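Local coordinates for protein putative phosphinothricin acetyltransferase YwnH (Bacillus subtilis, PDB 1VHS) that probably transfers an acetyl group from acetyl-CoA to the amino group of phosphinothricin, inactivating this antibiotic and herbicide, at residues Y101-Q104 with E105-I109; R6-E9 with H10-E14. All blocks are in the same frame, centred on the assembly; numbering follows the deposited sequence. Where two conformers were deposited one is given.

Contact 1. Residues Y101-Q104 with E105-I109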
# COMPACT_ATOMS: atom_id res chain seq x y z
N TYR A 101 12.14 -1.03 4.44
CA TYR A 101 12.08 0.13 5.31
C TYR A 101 10.65 0.63 5.48
O TYR A 101 10.22 0.92 6.60
CB TYR A 101 12.95 1.26 4.75
CG TYR A 101 12.94 2.49 5.63
CD1 TYR A 101 13.57 2.49 6.87
CD2 TYR A 101 12.26 3.64 5.23
CE1 TYR A 101 13.52 3.60 7.70
CE2 TYR A 101 12.21 4.76 6.06
CZ TYR A 101 12.84 4.73 7.29
OH TYR A 101 12.79 5.83 8.11
N LEU A 102 9.92 0.74 4.38
CA LEU A 102 8.54 1.22 4.43
C LEU A 102 7.63 0.33 5.26
O LEU A 102 6.80 0.82 6.03
CB LEU A 102 7.98 1.36 3.01
CG LEU A 102 8.73 2.37 2.13
CD1 LEU A 102 8.16 2.36 0.72
CD2 LEU A 102 8.60 3.76 2.75
N LEU A 103 7.77 -0.99 5.11
CA LEU A 103 6.92 -1.89 5.88
C LEU A 103 7.25 -1.76 7.36
O LEU A 103 6.36 -1.73 8.20
CB LEU A 103 7.10 -3.35 5.42
CG LEU A 103 6.22 -4.38 6.14
CD1 LEU A 103 4.75 -3.93 6.14
CD2 LEU A 103 6.36 -5.73 5.44
N GLN A 104 8.54 -1.68 7.68
CA GLN A 104 8.95 -1.54 9.08
C GLN A 104 8.32 -0.29 9.68
O GLN A 104 7.80 -0.33 10.79
CB GLN A 104 10.47 -1.48 9.18
CG GLN A 104 10.99 -1.22 10.59
CD GLN A 104 12.51 -1.13 10.63
OE1 GLN A 104 13.21 -2.12 10.42
NE2 GLN A 104 13.02 0.07 10.90
N GLU A 105 8.35 0.82 8.95
CA GLU A 105 7.76 2.07 9.43
C GLU A 105 6.24 1.94 9.56
O GLU A 105 5.65 2.42 10.52
CB GLU A 105 8.11 3.23 8.50
CG GLU A 105 9.56 3.65 8.57
CD GLU A 105 10.10 3.63 9.99
OE1 GLU A 105 9.59 4.39 10.84
OE2 GLU A 105 11.04 2.85 10.27
N ALA A 106 5.61 1.29 8.59
CA ALA A 106 4.17 1.11 8.64
C ALA A 106 3.81 0.35 9.91
O ALA A 106 2.85 0.70 10.61
CB ALA A 106 3.69 0.33 7.40
N LEU A 107 4.59 -0.68 10.23
CA LEU A 107 4.36 -1.49 11.41
C LEU A 107 4.62 -0.77 12.73
O LEU A 107 4.01 -1.08 13.75
CB LEU A 107 5.18 -2.79 11.34
CG LEU A 107 4.69 -3.80 10.29
CD1 LEU A 107 5.72 -4.91 10.11
CD2 LEU A 107 3.36 -4.38 10.74
N ARG A 108 5.54 0.19 12.72
CA ARG A 108 5.83 0.97 13.92
C ARG A 108 4.64 1.89 14.16
O ARG A 108 4.19 2.08 15.29
CB ARG A 108 7.10 1.80 13.72
CG ARG A 108 7.36 2.81 14.84
CD ARG A 108 8.63 3.63 14.58
NE ARG A 108 8.51 4.53 13.43
CZ ARG A 108 7.79 5.65 13.42
NH1 ARG A 108 7.75 6.40 12.32
NH2 ARG A 108 7.12 6.03 14.49
N ILE A 109 4.14 2.46 13.07
CA ILE A 109 3.03 3.40 13.13
C ILE A 109 1.67 2.79 13.45
O ILE A 109 0.93 3.31 14.29
CB ILE A 109 2.93 4.17 11.79
CG1 ILE A 109 4.12 5.13 11.67
CG2 ILE A 109 1.60 4.90 11.69
CD1 ILE A 109 4.17 5.88 10.34
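Two torsions bring Tyr101 and Glu105 together one helical turn apart: the tyrosine ring swings out opposite its own backbone N (chi1 -179°), while Glu105, in the one of its two modelled conformers described here, folds at its second torsion (chi2 -40°). The bend lays the CG methylene of Glu105 over one face of the Tyr101 ring, a CH-pi contact in which CG stands 3.9 Å from the ring centroid, displaced toward the rim. Beyond it the carboxylate runs on at a shallow 25° to the ring plane, with Glu105 OE2 3.6 Å from Tyr101 CE1. The two carboxylate oxygens then serve different neighbours. Glu105 OE1 is gripped side-on in a salt bridge by Arg108, three residues further on, whose NE lies 2.8 Å away and whose NH1 lies 3.1 Å away; both N-H groups converge on that single oxygen, which sits in the guanidinium plane. Glu105 OE2 takes a weak bond from Gln104 NE2, at 3.5 Å. In this conformer the arginine would offset the charge of an otherwise buried glutamate. On another side of the helix, Leu103 CG packs against Leu107 CD1 at 4.0 Å, an apolar i to i+4 pair. Regular alpha-helical bonds, such as Leu107 N to Leu103 O at 2.9 Å, hold these rows of side chains in step. Helix 98-109 is the GNAT-fold crossover between strands 82-89 and 117-123, its N-terminal end within the predicted acetyl-CoA-binding stretch Lys96 to Ser100; Leu102 and Ala106 pack onto strands 64-72 and 82-89, and Leu103 and Leu107 touch His136.

Contact 2. Residues R6-E9 with H10-E14; sequences RLAE and HRDLE
Arg6, near the end of strand 4-7, reaches forward along the chain to Asp12 and meets its carboxylate end-on with both terminal nitrogens. Arg6 NH1 lies 2.8 Å from Asp12 OD1, and Arg6 NH2 lies 3.2 Å from Asp12 OD2 in an almost straight hydrogen bond (176°). Both oxygens are approached on their syn sides, but the guanidinium and carboxylate planes are turned 41° apart, a twisted version of the two-pronged salt bridge. The chain of Arg6 is extended from CG to NE, which lets the charged group span the gap. At Leu7 the backbone O takes a weak bond from Arg6 NH1 at 3.3 Å, a link from the arginine back to its own strand. Ala8 passes close by, its CA 3.6 Å from Asp12 OD1. Glu9 then supplies the reciprocal backbone links: its N donates to Asp12 OD1 at 2.8 Å, from above the carboxylate plane, while its O accepts from Asp12 N, also at 2.8 Å. Asp12 OD1 therefore takes two strong donors, Arg6 NH1 and Glu9 N, a combination likely to favour the ionised form of this buried side chain. The Glu9 carboxylate joins the network more loosely, through a long, charge-only approach of its OE1 to Arg6 NH1 that lies well out of the guanidinium plane. The network ties the end of the edge strand to the turn leading into helix 13-24. The strongest polar partner of Arg6 is Glu58 of strand 54-58, bridged through Arg6 NE; Arg6 and Asp12 both touch Val56 of strand 54-58 and Val64 of strand 64-72, while Leu13 packs against Met42 and Phe45 of helix 42-46.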
# COMPACT_ATOMS: atom_id res chain seq x y z
N ARG A 6 6.59 11.51 6.22
CA ARG A 6 5.78 12.60 6.74
C ARG A 6 4.36 12.43 6.21
O ARG A 6 4.14 11.74 5.21
CB ARG A 6 6.32 13.96 6.27
CG ARG A 6 6.27 14.15 4.77
CD ARG A 6 6.71 15.57 4.38
NE ARG A 6 6.84 15.73 2.93
CZ ARG A 6 5.82 15.87 2.08
NH1 ARG A 6 4.57 15.89 2.53
NH2 ARG A 6 6.06 16.01 0.79
N LEU A 7 3.38 13.04 6.88
CA LEU A 7 2.00 12.97 6.44
C LEU A 7 1.86 13.61 5.06
O LEU A 7 2.46 14.66 4.78
CB LEU A 7 1.09 13.68 7.44
CG LEU A 7 0.89 12.98 8.78
CD1 LEU A 7 0.34 13.95 9.81
CD2 LEU A 7 -0.06 11.79 8.59
N ALA A 8 1.09 12.99 4.18
CA ALA A 8 0.87 13.51 2.84
C ALA A 8 0.10 14.83 2.89
O ALA A 8 -0.66 15.08 3.84
CB ALA A 8 0.10 12.50 1.98
N GLU A 9 0.29 15.65 1.87
CA GLU A 9 -0.38 16.93 1.76
C GLU A 9 -0.99 17.01 0.36
O GLU A 9 -0.61 16.25 -0.53
CB GLU A 9 0.64 18.06 1.95
CG GLU A 9 1.61 17.77 3.08
CD GLU A 9 2.64 18.85 3.29
OE1 GLU A 9 3.28 19.28 2.30
OE2 GLU A 9 2.83 19.25 4.45
N HIS A 10 -1.93 17.93 0.17
CA HIS A 10 -2.59 18.07 -1.12
C HIS A 10 -1.63 18.20 -2.30
O HIS A 10 -1.84 17.57 -3.34
CB HIS A 10 -3.55 19.25 -1.10
CG HIS A 10 -4.42 19.34 -2.32
ND1 HIS A 10 -3.91 19.51 -3.58
CD2 HIS A 10 -5.76 19.26 -2.46
CE1 HIS A 10 -4.90 19.53 -4.46
NE2 HIS A 10 -6.03 19.38 -3.80
N ARG A 11 -0.57 19.00 -2.15
CA ARG A 11 0.37 19.18 -3.25
C ARG A 11 1.13 17.90 -3.59
O ARG A 11 1.85 17.85 -4.58
CB ARG A 11 1.36 20.31 -2.94
CG ARG A 11 2.35 20.02 -1.83
CD ARG A 11 2.98 21.31 -1.30
NE ARG A 11 3.96 21.90 -2.20
CZ ARG A 11 5.25 21.55 -2.25
NH1 ARG A 11 5.70 20.60 -1.45
NH2 ARG A 11 6.09 22.17 -3.07
N ASP A 12 0.94 16.86 -2.78
CA ASP A 12 1.60 15.57 -3.01
C ASP A 12 0.78 14.64 -3.91
O ASP A 12 1.30 13.66 -4.43
CB ASP A 12 1.84 14.85 -1.68
CG ASP A 12 2.81 15.58 -0.78
OD1 ASP A 12 2.67 15.46 0.46
OD2 ASP A 12 3.71 16.27 -1.30
N LEU A 13 -0.51 14.94 -4.07
CA LEU A 13 -1.37 14.09 -4.90
C LEU A 13 -0.76 13.77 -6.26
O LEU A 13 -0.78 12.62 -6.69
CB LEU A 13 -2.75 14.74 -5.09
CG LEU A 13 -3.75 13.93 -5.92
CD1 LEU A 13 -3.98 12.57 -5.26
CD2 LEU A 13 -5.05 14.69 -6.05
N GLU A 14 -0.22 14.79 -6.92
CA GLU A 14 0.41 14.60 -8.23
C GLU A 14 1.51 13.53 -8.21
O GLU A 14 1.53 12.64 -9.06
CB GLU A 14 0.98 15.95 -8.71
CG GLU A 14 2.09 15.86 -9.76
CD GLU A 14 3.45 15.61 -9.14
OE1 GLU A 14 3.92 16.47 -8.36
OE2 GLU A 14 4.06 14.55 -9.43

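Both contacts pair a carboxylate with an arginine a few residues away, to different effect: in contact 1 the pair decorates a helix already held by its backbone bonds, whereas in contact 2 the carboxylate bonds to the backbone of the turn itself. They remain separate: their centres are 19 Å apart and their nearest atoms about 7 Å, without touching. Strands 54-58 and 64-72 receive side chains from both. Contact 1 lies nearer the predicted acetyl-CoA site, since the side chain of Leu102 is about 3 Å from that of Val98 and about 4 Å from that of Ile87. In contact 2, Leu13 is about 12 Å from Tyr88, side chain to side chain.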